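PDB 5UAO: tryptophane-5-halogenase from Microbispora sp. ATCC PTA-5024, which installs the chlorine of 5-chlorotryptophan in the lanthipeptide NAI-107 during its biosynthesis, probably using reduced flavin as in other tryptophan halogenases. Local coordinates for residues A40-A45 with L59-D64; W101-R106 with D152-Y157; A349-L354 with W399-H404; A437-T442 with V474-L479. All blocks are in the same frame, centred on the assembly; numbering follows the deposited sequence.

Interaction 1. Residues A40-A45 with L59-D64. With FAD (flavin-adenine dinucleotide), chain E.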
# COMPACT_ATOMS: atom_id res chain seq x y z
N ALA A 40 -3.02 -23.65 -13.58
CA ALA A 40 -1.99 -22.63 -13.67
C ALA A 40 -1.46 -22.52 -15.10
O ALA A 40 -1.28 -21.42 -15.65
CB ALA A 40 -0.85 -22.93 -12.67
N GLY A 41 -1.19 -23.65 -15.72
CA GLY A 41 -0.55 -23.65 -17.02
C GLY A 41 -1.52 -23.10 -18.09
O GLY A 41 -1.13 -22.25 -18.90
N TYR A 42 -2.77 -23.53 -18.04
CA TYR A 42 -3.75 -23.10 -19.07
C TYR A 42 -4.09 -21.62 -18.93
O TYR A 42 -4.13 -20.91 -19.96
CB TYR A 42 -4.98 -24.02 -19.16
CG TYR A 42 -4.63 -25.29 -20.00
CD1 TYR A 42 -4.56 -25.23 -21.38
CD2 TYR A 42 -4.28 -26.49 -19.41
CE1 TYR A 42 -4.18 -26.32 -22.12
CE2 TYR A 42 -3.93 -27.59 -20.16
CZ TYR A 42 -3.88 -27.49 -21.54
OH TYR A 42 -3.56 -28.55 -22.33
N LEU A 43 -4.27 -21.14 -17.70
CA LEU A 43 -4.52 -19.75 -17.53
C LEU A 43 -3.36 -18.90 -17.97
O LEU A 43 -3.55 -17.85 -18.57
CB LEU A 43 -4.95 -19.43 -16.09
CG LEU A 43 -6.25 -20.07 -15.59
CD1 LEU A 43 -6.37 -19.78 -14.14
CD2 LEU A 43 -7.52 -19.53 -16.30
N THR A 44 -2.13 -19.33 -17.71
CA THR A 44 -0.99 -18.57 -18.17
C THR A 44 -0.90 -18.56 -19.68
O THR A 44 -0.68 -17.48 -20.26
CB THR A 44 0.32 -19.21 -17.68
OG1 THR A 44 0.29 -19.26 -16.27
CG2 THR A 44 1.50 -18.42 -18.12
N ALA A 45 -1.07 -19.72 -20.31
CA ALA A 45 -0.97 -19.79 -21.78
C ALA A 45 -2.07 -18.94 -22.47
O ALA A 45 -1.79 -18.22 -23.43
CB ALA A 45 -1.07 -21.24 -22.23
N LEU A 59 2.27 -25.13 -24.73
CA LEU A 59 2.04 -25.73 -23.47
C LEU A 59 2.54 -27.19 -23.50
O LEU A 59 2.04 -27.97 -24.32
CB LEU A 59 0.54 -25.65 -23.08
CG LEU A 59 0.26 -26.04 -21.61
CD1 LEU A 59 -0.86 -25.24 -20.95
CD2 LEU A 59 -0.04 -27.53 -21.47
N VAL A 60 3.44 -27.54 -22.56
CA VAL A 60 4.06 -28.86 -22.40
C VAL A 60 3.51 -29.58 -21.16
O VAL A 60 3.52 -29.04 -20.07
CB VAL A 60 5.59 -28.76 -22.26
CG1 VAL A 60 6.27 -30.14 -22.09
CG2 VAL A 60 6.23 -27.94 -23.40
N GLU A 61 2.98 -30.76 -21.32
CA GLU A 61 2.48 -31.51 -20.18
C GLU A 61 2.57 -33.03 -20.36
O GLU A 61 2.54 -33.58 -21.49
CB GLU A 61 1.04 -31.15 -19.84
CG GLU A 61 0.05 -31.45 -20.92
CD GLU A 61 -1.40 -31.23 -20.55
OE1 GLU A 61 -1.82 -31.50 -19.41
OE2 GLU A 61 -2.15 -30.79 -21.43
N SER A 62 2.71 -33.68 -19.23
CA SER A 62 2.94 -35.10 -19.16
C SER A 62 1.61 -35.77 -18.95
O SER A 62 0.96 -35.54 -17.94
CB SER A 62 3.88 -35.40 -17.96
OG SER A 62 4.13 -36.79 -17.83
N ALA A 63 1.24 -36.65 -19.85
CA ALA A 63 0.06 -37.45 -19.63
C ALA A 63 0.24 -38.36 -18.43
O ALA A 63 -0.73 -38.92 -17.91
CB ALA A 63 -0.22 -38.26 -20.87
N ASP A 64 1.48 -38.54 -17.98
CA ASP A 64 1.78 -39.47 -16.87
C ASP A 64 1.91 -38.88 -15.48
O ASP A 64 2.14 -39.62 -14.52
CB ASP A 64 3.10 -40.22 -17.14
CG ASP A 64 2.99 -41.22 -18.29
OD1 ASP A 64 1.85 -41.63 -18.61
OD2 ASP A 64 4.06 -41.57 -18.87
PA FAD E . -0.98 -29.10 -10.96
O1A FAD E . -2.51 -29.09 -11.08
O2A FAD E . -0.24 -29.98 -9.93
O5B FAD E . -0.32 -29.27 -12.41
C5B FAD E . 1.03 -29.61 -12.66
C4B FAD E . 1.15 -29.89 -14.15
O4B FAD E . 2.57 -29.97 -14.30
C3B FAD E . 0.56 -31.20 -14.70
O3B FAD E . -0.11 -31.02 -16.05
C2B FAD E . 1.78 -32.12 -14.83
O2B FAD E . 1.67 -33.18 -15.86
C1B FAD E . 2.86 -31.09 -15.15
N9A FAD E . 4.22 -31.63 -14.90
C8A FAD E . 4.78 -31.88 -13.68
N7A FAD E . 6.05 -32.35 -13.86
C5A FAD E . 6.26 -32.42 -15.20
C6A FAD E . 7.36 -32.88 -16.04
N6A FAD E . 8.50 -33.36 -15.46
N1A FAD E . 7.21 -32.78 -17.35
C2A FAD E . 6.10 -32.28 -17.93
N3A FAD E . 5.05 -31.87 -17.22
C4A FAD E . 5.09 -31.92 -15.87
N1 FAD E . -7.37 -23.06 -5.28
C2 FAD E . -8.50 -22.28 -5.36
O2 FAD E . -8.49 -21.20 -6.03
N3 FAD E . -9.66 -22.65 -4.75
C4 FAD E . -9.79 -23.78 -4.03
O4 FAD E . -10.91 -24.02 -3.48
C4X FAD E . -8.59 -24.67 -3.91
N5 FAD E . -8.57 -25.80 -3.16
C5X FAD E . -7.47 -26.59 -3.06
C6 FAD E . -7.52 -27.73 -2.27
C7 FAD E . -6.42 -28.55 -2.12
C7M FAD E . -6.44 -29.81 -1.30
C8 FAD E . -5.18 -28.23 -2.83
C8M FAD E . -3.98 -29.14 -2.66
C9 FAD E . -5.12 -27.09 -3.61
C9A FAD E . -6.20 -26.21 -3.75
N10 FAD E . -6.14 -25.01 -4.54
C10 FAD E . -7.33 -24.23 -4.60
C1' FAD E . -4.98 -24.55 -5.37
C2' FAD E . -5.44 -24.95 -6.86
O2' FAD E . -5.77 -26.32 -6.70
C3' FAD E . -4.63 -25.22 -8.18
O3' FAD E . -5.23 -25.96 -9.30
C4' FAD E . -3.68 -26.34 -7.91
O4' FAD E . -3.68 -26.71 -6.50
C5' FAD E . -2.37 -25.92 -8.58
O5' FAD E . -2.49 -25.98 -9.97
P FAD E . -1.06 -26.20 -10.74
O1P FAD E . -0.04 -25.31 -10.16
O2P FAD E . -1.46 -25.99 -12.19
O3P FAD E . -0.45 -27.63 -10.46

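Interaction 2. Residues W101-R106 with D152-Y157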
# COMPACT_ATOMS: atom_id res chain seq x y z
N TRP A 101 -22.59 -20.36 -7.69
CA TRP A 101 -22.31 -19.07 -7.20
C TRP A 101 -21.89 -19.13 -5.75
O TRP A 101 -22.49 -19.87 -4.94
CB TRP A 101 -23.49 -18.08 -7.34
CG TRP A 101 -23.83 -17.73 -8.75
CD1 TRP A 101 -23.07 -17.84 -9.87
CD2 TRP A 101 -25.11 -17.28 -9.17
NE1 TRP A 101 -23.83 -17.44 -11.01
CE2 TRP A 101 -25.08 -17.10 -10.58
CE3 TRP A 101 -26.29 -16.99 -8.49
CZ2 TRP A 101 -26.18 -16.61 -11.31
CZ3 TRP A 101 -27.37 -16.50 -9.21
CH2 TRP A 101 -27.30 -16.32 -10.61
N LYS A 102 -20.92 -18.29 -5.45
CA LYS A 102 -20.36 -18.17 -4.06
C LYS A 102 -20.50 -16.71 -3.59
O LYS A 102 -19.89 -15.81 -4.15
CB LYS A 102 -18.94 -18.63 -4.08
CG LYS A 102 -18.26 -18.55 -2.73
CD LYS A 102 -16.74 -18.64 -2.88
CE LYS A 102 -16.06 -18.51 -1.54
NZ LYS A 102 -14.60 -18.41 -1.75
N LEU A 103 -21.40 -16.48 -2.65
CA LEU A 103 -21.69 -15.19 -2.07
C LEU A 103 -20.75 -14.94 -0.89
O LEU A 103 -20.60 -13.79 -0.39
CB LEU A 103 -23.14 -15.16 -1.55
CG LEU A 103 -24.25 -15.30 -2.59
CD1 LEU A 103 -25.61 -15.10 -2.00
CD2 LEU A 103 -24.01 -14.29 -3.67
N GLY A 104 -20.12 -16.02 -0.48
CA GLY A 104 -19.16 -15.98 0.62
C GLY A 104 -18.86 -17.36 1.17
O GLY A 104 -19.03 -18.37 0.49
N ILE A 105 -18.31 -17.37 2.39
CA ILE A 105 -18.01 -18.58 3.10
C ILE A 105 -18.86 -18.63 4.39
O ILE A 105 -18.92 -17.65 5.17
CB ILE A 105 -16.53 -18.66 3.50
CG1 ILE A 105 -15.62 -18.63 2.27
CG2 ILE A 105 -16.31 -19.88 4.36
CD1 ILE A 105 -14.14 -18.51 2.52
N ARG A 106 -19.53 -19.76 4.56
CA ARG A 106 -20.13 -20.10 5.82
C ARG A 106 -19.18 -20.86 6.72
O ARG A 106 -18.88 -22.05 6.48
CB ARG A 106 -21.35 -20.95 5.59
CG ARG A 106 -22.16 -21.21 6.84
CD ARG A 106 -23.44 -22.03 6.62
NE ARG A 106 -23.92 -22.23 7.98
CZ ARG A 106 -23.64 -23.28 8.75
NH1 ARG A 106 -23.01 -24.36 8.29
NH2 ARG A 106 -24.05 -23.26 10.00
N ASP A 152 -30.16 -18.95 2.46
CA ASP A 152 -29.88 -19.79 1.30
C ASP A 152 -30.62 -19.28 0.04
O ASP A 152 -31.22 -20.06 -0.70
CB ASP A 152 -30.20 -21.29 1.56
CG ASP A 152 -29.19 -21.96 2.51
OD1 ASP A 152 -28.02 -21.74 2.38
OD2 ASP A 152 -29.57 -22.68 3.46
N ARG A 153 -30.53 -17.98 -0.22
CA ARG A 153 -31.17 -17.41 -1.40
C ARG A 153 -30.14 -16.55 -2.11
O ARG A 153 -29.04 -16.30 -1.56
CB ARG A 153 -32.41 -16.59 -0.95
CG ARG A 153 -33.62 -17.47 -0.67
CD ARG A 153 -34.72 -16.65 -0.02
NE ARG A 153 -35.78 -17.51 0.48
CZ ARG A 153 -36.66 -18.14 -0.28
NH1 ARG A 153 -36.63 -18.02 -1.60
NH2 ARG A 153 -37.58 -18.93 0.28
N VAL A 154 -30.46 -16.08 -3.31
CA VAL A 154 -29.55 -15.29 -4.12
C VAL A 154 -30.29 -14.03 -4.60
O VAL A 154 -31.50 -14.05 -4.71
CB VAL A 154 -28.98 -16.07 -5.32
CG1 VAL A 154 -28.17 -17.29 -4.89
CG2 VAL A 154 -30.08 -16.55 -6.28
N PRO A 155 -29.56 -12.93 -4.88
CA PRO A 155 -30.23 -11.64 -5.10
C PRO A 155 -30.72 -11.48 -6.59
O PRO A 155 -30.25 -10.63 -7.37
CB PRO A 155 -29.15 -10.65 -4.66
CG PRO A 155 -27.84 -11.32 -5.05
CD PRO A 155 -28.08 -12.77 -4.80
N VAL A 156 -31.60 -12.39 -6.96
CA VAL A 156 -32.19 -12.46 -8.29
C VAL A 156 -33.68 -12.62 -8.01
O VAL A 156 -34.06 -13.30 -7.03
CB VAL A 156 -31.67 -13.63 -9.13
CG1 VAL A 156 -32.27 -13.61 -10.56
CG2 VAL A 156 -30.15 -13.61 -9.22
N TYR A 157 -34.52 -11.98 -8.83
CA TYR A 157 -35.95 -11.81 -8.52
C TYR A 157 -36.78 -11.92 -9.77
O TYR A 157 -36.40 -11.38 -10.82
CB TYR A 157 -36.18 -10.45 -7.91
CG TYR A 157 -35.33 -10.21 -6.67
CD1 TYR A 157 -34.02 -9.71 -6.77
CD2 TYR A 157 -35.83 -10.52 -5.39
CE1 TYR A 157 -33.25 -9.52 -5.62
CE2 TYR A 157 -35.06 -10.33 -4.24
CZ TYR A 157 -33.77 -9.86 -4.36
OH TYR A 157 -33.02 -9.67 -3.24

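Interaction 3. Residues A349-L354 with W399-H404. With FAD (flavin-adenine dinucleotide), chain E.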
# COMPACT_ATOMS: atom_id res chain seq x y z
N ALA A 349 4.09 -21.35 -4.69
CA ALA A 349 3.56 -21.22 -3.35
C ALA A 349 2.23 -21.92 -3.21
O ALA A 349 1.54 -22.10 -4.22
CB ALA A 349 3.36 -19.73 -3.00
N PHE A 350 1.81 -22.19 -1.97
CA PHE A 350 0.49 -22.85 -1.72
C PHE A 350 0.10 -22.56 -0.29
O PHE A 350 0.95 -22.58 0.57
CB PHE A 350 0.59 -24.37 -1.84
CG PHE A 350 -0.69 -25.10 -1.47
CD1 PHE A 350 -1.66 -25.30 -2.43
CD2 PHE A 350 -0.94 -25.50 -0.18
CE1 PHE A 350 -2.83 -25.94 -2.10
CE2 PHE A 350 -2.13 -26.11 0.14
CZ PHE A 350 -3.08 -26.31 -0.81
N VAL A 351 -1.15 -22.24 -0.06
CA VAL A 351 -1.74 -22.33 1.30
C VAL A 351 -3.04 -23.12 1.18
O VAL A 351 -3.63 -23.24 0.08
CB VAL A 351 -2.08 -20.97 1.91
CG1 VAL A 351 -0.82 -20.17 2.15
CG2 VAL A 351 -3.07 -20.20 1.02
N GLU A 352 -3.49 -23.67 2.29
CA GLU A 352 -4.70 -24.49 2.30
C GLU A 352 -5.85 -23.63 1.83
O GLU A 352 -5.78 -22.37 1.90
CB GLU A 352 -4.97 -25.04 3.67
CG GLU A 352 -5.20 -24.03 4.77
CD GLU A 352 -5.02 -24.67 6.12
OE1 GLU A 352 -5.89 -25.39 6.62
OE2 GLU A 352 -3.94 -24.49 6.69
N PRO A 353 -6.85 -24.26 1.25
CA PRO A 353 -7.87 -23.49 0.59
C PRO A 353 -8.90 -22.91 1.50
O PRO A 353 -10.04 -22.65 1.08
CB PRO A 353 -8.50 -24.52 -0.36
CG PRO A 353 -8.39 -25.78 0.47
CD PRO A 353 -7.00 -25.70 0.98
N LEU A 354 -8.55 -22.55 2.73
CA LEU A 354 -9.57 -21.96 3.64
C LEU A 354 -10.22 -20.60 3.17
O LEU A 354 -11.36 -20.19 3.54
CB LEU A 354 -8.91 -21.88 5.01
CG LEU A 354 -9.72 -21.70 6.27
CD1 LEU A 354 -10.86 -22.68 6.42
CD2 LEU A 354 -8.73 -21.88 7.42
N TRP A 399 -0.58 -14.85 7.22
CA TRP A 399 -0.95 -14.30 8.51
C TRP A 399 -2.45 -14.19 8.68
O TRP A 399 -2.95 -14.46 9.73
CB TRP A 399 -0.30 -12.96 8.79
CG TRP A 399 1.17 -13.05 8.79
CD1 TRP A 399 2.01 -12.44 7.92
CD2 TRP A 399 2.00 -13.86 9.64
NE1 TRP A 399 3.30 -12.76 8.20
CE2 TRP A 399 3.33 -13.70 9.19
CE3 TRP A 399 1.73 -14.76 10.68
CZ2 TRP A 399 4.42 -14.33 9.80
CZ3 TRP A 399 2.79 -15.41 11.27
CH2 TRP A 399 4.14 -15.17 10.83
N PHE A 400 -3.19 -13.89 7.62
CA PHE A 400 -4.66 -13.93 7.73
C PHE A 400 -5.18 -15.35 8.01
O PHE A 400 -6.06 -15.52 8.84
CB PHE A 400 -5.24 -13.40 6.39
CG PHE A 400 -6.76 -13.42 6.30
CD1 PHE A 400 -7.55 -13.00 7.35
CD2 PHE A 400 -7.38 -13.79 5.12
CE1 PHE A 400 -8.93 -12.96 7.24
CE2 PHE A 400 -8.76 -13.76 4.99
CZ PHE A 400 -9.53 -13.34 6.05
N LEU A 401 -4.68 -16.36 7.31
CA LEU A 401 -5.07 -17.70 7.61
C LEU A 401 -4.68 -18.08 9.04
O LEU A 401 -5.40 -18.88 9.68
CB LEU A 401 -4.47 -18.74 6.66
CG LEU A 401 -4.99 -18.60 5.21
CD1 LEU A 401 -4.33 -19.66 4.32
CD2 LEU A 401 -6.46 -18.85 5.20
N SER A 402 -3.52 -17.60 9.50
CA SER A 402 -3.05 -17.95 10.87
C SER A 402 -4.13 -17.64 11.95
O SER A 402 -4.29 -18.39 12.90
CB SER A 402 -1.71 -17.23 11.19
OG SER A 402 -1.80 -15.87 11.67
N ILE A 403 -4.85 -16.54 11.80
CA ILE A 403 -5.86 -16.17 12.79
C ILE A 403 -7.12 -17.00 12.67
O ILE A 403 -7.94 -16.93 13.58
CB ILE A 403 -6.15 -14.65 12.83
CG1 ILE A 403 -6.82 -14.18 11.55
CG2 ILE A 403 -4.89 -13.91 13.03
CD1 ILE A 403 -7.98 -13.30 11.77
N HIS A 404 -7.33 -17.75 11.56
CA HIS A 404 -8.46 -18.71 11.49
C HIS A 404 -8.19 -19.89 12.44
O HIS A 404 -9.11 -20.54 12.94
CB HIS A 404 -8.65 -19.29 10.11
CG HIS A 404 -9.01 -18.31 9.04
ND1 HIS A 404 -8.29 -17.18 8.76
CD2 HIS A 404 -10.02 -18.32 8.14
CE1 HIS A 404 -8.82 -16.54 7.73
NE2 HIS A 404 -9.86 -17.23 7.32
PA FAD E . -0.98 -29.10 -10.96
O1A FAD E . -2.51 -29.09 -11.08
O2A FAD E . -0.24 -29.98 -9.93
O5B FAD E . -0.32 -29.27 -12.41
C5B FAD E . 1.03 -29.61 -12.66
C4B FAD E . 1.15 -29.89 -14.15
O4B FAD E . 2.57 -29.97 -14.30
C3B FAD E . 0.56 -31.20 -14.70
O3B FAD E . -0.11 -31.02 -16.05
C2B FAD E . 1.78 -32.12 -14.83
O2B FAD E . 1.67 -33.18 -15.86
C1B FAD E . 2.86 -31.09 -15.15
N9A FAD E . 4.22 -31.63 -14.90
C8A FAD E . 4.78 -31.88 -13.68
N7A FAD E . 6.05 -32.35 -13.86
C5A FAD E . 6.26 -32.42 -15.20
C6A FAD E . 7.36 -32.88 -16.04
N6A FAD E . 8.50 -33.36 -15.46
N1A FAD E . 7.21 -32.78 -17.35
C2A FAD E . 6.10 -32.28 -17.93
N3A FAD E . 5.05 -31.87 -17.22
C4A FAD E . 5.09 -31.92 -15.87
N1 FAD E . -7.37 -23.06 -5.28
C2 FAD E . -8.50 -22.28 -5.36
O2 FAD E . -8.49 -21.20 -6.03
N3 FAD E . -9.66 -22.65 -4.75
C4 FAD E . -9.79 -23.78 -4.03
O4 FAD E . -10.91 -24.02 -3.48
C4X FAD E . -8.59 -24.67 -3.91
N5 FAD E . -8.57 -25.80 -3.16
C5X FAD E . -7.47 -26.59 -3.06
C6 FAD E . -7.52 -27.73 -2.27
C7 FAD E . -6.42 -28.55 -2.12
C7M FAD E . -6.44 -29.81 -1.30
C8 FAD E . -5.18 -28.23 -2.83
C8M FAD E . -3.98 -29.14 -2.66
C9 FAD E . -5.12 -27.09 -3.61
C9A FAD E . -6.20 -26.21 -3.75
N10 FAD E . -6.14 -25.01 -4.54
C10 FAD E . -7.33 -24.23 -4.60
C1' FAD E . -4.98 -24.55 -5.37
C2' FAD E . -5.44 -24.95 -6.86
O2' FAD E . -5.77 -26.32 -6.70
C3' FAD E . -4.63 -25.22 -8.18
O3' FAD E . -5.23 -25.96 -9.30
C4' FAD E . -3.68 -26.34 -7.91
O4' FAD E . -3.68 -26.71 -6.50
C5' FAD E . -2.37 -25.92 -8.58
O5' FAD E . -2.49 -25.98 -9.97
P FAD E . -1.06 -26.20 -10.74
O1P FAD E . -0.04 -25.31 -10.16
O2P FAD E . -1.46 -25.99 -12.19
O3P FAD E . -0.45 -27.63 -10.46

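Interaction 4. Residues A437-T442 with V474-L479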
# COMPACT_ATOMS: atom_id res chain seq x y z
N ALA A 437 -8.06 -3.06 21.18
CA ALA A 437 -8.24 -1.77 21.83
C ALA A 437 -9.49 -1.11 21.29
O ALA A 437 -9.97 -0.13 21.87
CB ALA A 437 -7.00 -0.89 21.58
N GLY A 438 -10.01 -1.58 20.17
CA GLY A 438 -11.25 -1.01 19.60
C GLY A 438 -11.65 -1.63 18.29
O GLY A 438 -11.15 -1.26 17.21
N ALA A 439 -12.58 -2.57 18.39
CA ALA A 439 -13.06 -3.36 17.24
C ALA A 439 -14.46 -2.89 16.78
O ALA A 439 -15.26 -2.43 17.58
CB ALA A 439 -13.10 -4.83 17.63
N PRO A 440 -14.76 -2.98 15.50
CA PRO A 440 -13.98 -3.50 14.39
C PRO A 440 -13.01 -2.44 13.89
O PRO A 440 -13.29 -1.22 13.98
CB PRO A 440 -15.03 -3.71 13.31
CG PRO A 440 -16.07 -2.70 13.58
CD PRO A 440 -16.06 -2.46 15.05
N LEU A 441 -11.91 -2.88 13.31
CA LEU A 441 -10.94 -1.99 12.76
C LEU A 441 -11.52 -1.18 11.67
O LEU A 441 -11.14 -0.02 11.46
CB LEU A 441 -9.74 -2.78 12.21
CG LEU A 441 -8.86 -3.48 13.24
CD1 LEU A 441 -8.02 -4.57 12.56
CD2 LEU A 441 -8.00 -2.46 13.95
N THR A 442 -12.44 -1.76 10.92
CA THR A 442 -13.15 -1.01 9.87
C THR A 442 -14.03 0.15 10.45
O THR A 442 -14.43 0.99 9.68
CB THR A 442 -14.06 -1.90 9.00
OG1 THR A 442 -14.87 -2.79 9.81
CG2 THR A 442 -13.19 -2.70 8.05
N VAL A 474 -13.24 -13.15 19.58
CA VAL A 474 -11.94 -12.73 20.12
C VAL A 474 -12.18 -11.44 20.95
O VAL A 474 -12.77 -10.48 20.44
CB VAL A 474 -10.97 -12.45 18.95
CG1 VAL A 474 -9.78 -11.67 19.40
CG2 VAL A 474 -10.56 -13.79 18.31
N PRO A 475 -11.75 -11.42 22.22
CA PRO A 475 -12.12 -10.30 23.11
C PRO A 475 -11.62 -8.97 22.58
O PRO A 475 -10.47 -8.88 22.11
CB PRO A 475 -11.41 -10.62 24.43
CG PRO A 475 -11.05 -12.05 24.36
CD PRO A 475 -10.87 -12.39 22.90
N ALA A 476 -12.46 -7.94 22.63
CA ALA A 476 -12.06 -6.61 22.25
C ALA A 476 -13.05 -5.63 22.79
O ALA A 476 -14.13 -6.05 23.14
CB ALA A 476 -11.97 -6.48 20.74
N ARG A 477 -12.64 -4.36 22.92
CA ARG A 477 -13.54 -3.28 23.23
C ARG A 477 -14.29 -2.98 21.96
O ARG A 477 -13.69 -2.61 20.96
CB ARG A 477 -12.82 -2.01 23.68
CG ARG A 477 -12.11 -2.14 25.01
CD ARG A 477 -12.55 -1.02 25.96
NE ARG A 477 -11.47 -0.57 26.84
CZ ARG A 477 -10.77 0.55 26.69
NH1 ARG A 477 -11.00 1.39 25.68
NH2 ARG A 477 -9.81 0.85 27.57
N LEU A 478 -15.61 -3.15 22.01
CA LEU A 478 -16.46 -2.89 20.87
C LEU A 478 -16.67 -1.41 20.76
O LEU A 478 -17.03 -0.73 21.74
CB LEU A 478 -17.80 -3.64 20.97
CG LEU A 478 -18.62 -3.64 19.69
CD1 LEU A 478 -17.90 -4.39 18.58
CD2 LEU A 478 -20.01 -4.23 19.90
N LEU A 479 -16.47 -0.87 19.58
CA LEU A 479 -16.69 0.52 19.39
C LEU A 479 -18.19 0.86 19.52
O LEU A 479 -19.09 0.09 19.07
CB LEU A 479 -16.17 1.02 18.05
CG LEU A 479 -14.63 0.95 17.75
CD1 LEU A 479 -14.40 1.21 16.26
CD2 LEU A 479 -13.80 1.90 18.60

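Interaction 1. Residues A40-A45 with L59-D64
With chi1 of -80°, Tyr42 holds its CG anti to the carbonyl carbon, while Leu59, at chi1 -169°, places CG anti to the backbone nitrogen; the two side chains cross at about a right angle, and the leucine lands on the phenol ring. The contact belongs to the Rossmann-type beta-alpha-beta unit in which helix 39-51 links strand 31-35 to strand 56-61 and receives the FAD. CD1 of Leu59 sits almost exactly over the middle of one ring face, 3.6 Å from the Tyr42 ring centroid and 7° off the ring normal, a CH-pi contact. Leu59 CD1 also lies 3.6 Å from Gly41 C and approaches Ala45 CB, so it packs into the interface between the helix and the nearly antiparallel strand.

At the far end of the ring, Tyr42 OH donates to Glu61 OE2 over 2.8 Å, meeting the carboxylate on its syn side but well out of its plane. Glu61 OE2 is also bonded to His196 NE2 on strand 195-208, so one oxygen ties the helix to two strands of the central sheet. Its other oxygen, OE1, comes no nearer than 3.8 Å to the ribose hydroxyl O3B of FAD. The helix meets the cofactor more directly: Ala40 N donates to FAD O2P over 3.1 Å, as expected where a helix start faces a diphosphate. Ala40 O accepts from Thr44 N and Thr44 OG1, one helical turn on, which reach it from opposite faces of its plane, OG1 at 2.7 Å.

Interaction 2. Residues W101-R106 with D152-Y157
Val154 O accepts the 2.8 Å bond from Val156 N that closes an inverse gamma turn centred on Pro155, and both valines flanking the turn press on Trp101. The turn lies in the link from helix 144-151, which ends in a Schellman motif at Asp152, to the hairpin of strands 156-159 and 162-165. What it meets is the bend between strands 100-102 and 104-108.

Trp101 and Leu103 share the contact on their side almost equally. Trp101 touches through the far corner of its benzo ring: CZ3 lies 4.0 Å from Val154 CG2, which stands at the ring edge and in its plane, and equally far from Val156 CG2, which comes in obliquely. A chi1 of -67° turns the indole toward the turn, and both valines cross it at about a right angle. Other parts of the fold secure the indole: NE1 is hydrogen-bonded to Tyr94 OH, the Tyr512 ring packs edge-to-face with it, and helix 505-514 also touches it.

Leu103, at the bend, makes the second patch of this buried, apolar interface. Its CD1 is 4.4 Å from Pro155 CD, but its closest approach to the 152-157 segment is to a polar atom, Arg153 O, at 3.7 Å.

Interaction 3. Residues A349-L354 with W399-H404
Behind the isoalloxazine of FAD, the chain running on from strand 349-350 forms one wall of the cofactor pocket, and helix 383-406 packs against the outer side of that wall. Pro353 faces the flavin, its CG 3.5 Å from FAD C6, while Val351 and Leu354 turn to the helix.

Leu401 is the chief partner. Its CD1 reaches Val351 CB at 3.5 Å and also lies near Glu352 O, whereas the other branch, CD2, meets Leu354 CB at 3.9 Å; the leucine thus spans the bend of the loop. Leu354 in turn slides antiparallel past His404, its CD2 3.7 Å from His404 CB.

The imidazole is fixed at both nitrogens. With chi1 of -64°, ND1 reaches back one turn to donate to Phe400 O over 2.8 Å, a bent bond (132° at the hydrogen) although the acceptor lies close to the ring plane, and NE2 is bonded to Glu355 OE2. The Phe400 ring has His404 CE1 over its centre, which further restrains rotation. An alanine in place of His404 would probably deprive Glu355 OE2 and Phe400 O of this partner and open a gap where the ring lies against Leu354 CD2. Glu352 is buried, its OE1 bonded to Tyr405 OH of the helix and to Trp283 NE1 of strand 282-288. Apolar packing thus joins the two segments directly, while hydrogen bonds from Glu352 to Tyr405 and from His404 to Glu355 satisfy the polar groups buried beside it.

Interaction 4. Residues A437-T442 with V474-L479
Ala439 and Leu478 form a single backbone bridge, CA atoms 5.0 Å apart, in which Ala439 uses both its N-H and its C=O toward residues on either side of Leu478. Ala439 N donates to Arg477 O and Ala439 O accepts from Leu479 N, each over 2.8 Å and nearly straight. This is the bonding pattern of a parallel bridge, but the end-to-end directions of the two pieces diverge by 66°, and no sheet develops. Gly438, the first residue beyond helix 429-437, adds a CA-H...O contact to Arg477 O, and a cis peptide precedes Pro440.

Leu479 lies across the 438-440 loop with its three outer carbons on different residues. At chi1 -63°, its CG is 3.4 Å from Ala439 O; CD1 reaches Pro440 O at 3.5 Å, and CD2 rests on Gly438, 4.0 Å from its CA, where no side chain stands in the way. Replacing Leu479 by a serine would remove both methyls and is likely to open a gap beside Gly438 and Pro440. Leu478 points its CB away but brings CD1 back to within 3.4 Å of Ala439 O. Next to the bridge, Ala439 CB and Ala476 CB meet methyl to methyl, 3.7 Å apart.

Arg477, bent at chi2 and chi3 and poorly ordered, is modelled in a salt bridge with Asp379 of the second subunit. The contact thus joins the loop after helix 429-437 to the one after helix 461-471, with Pro440 and Leu478 resting on helix 129-136, and Asp466 of helix 461-471 bonded to Leu441 N and Thr442 OG1.

How the interactions relate
From the N terminus the four contacts follow one another in series, none nesting or crossing. Interaction 1 closes a loop of 13 residues within the nucleotide-binding unit. Interaction 2 then spans 45 residues and joins the bend at 101-106 to the start of a hairpin, on the opposite side of the chain's centre. Interaction 3 bridges 44 residues, bringing helix 383-406 back to the flavin wall; it shares FAD with interaction 1, although their nearest atoms are about 9 Å apart, and it touches interaction 2 where Ile105 CD1 packs 3.4 Å from Leu354 O. Interaction 4, closing 31 residues, ties loops of the helical part together beside the second subunit.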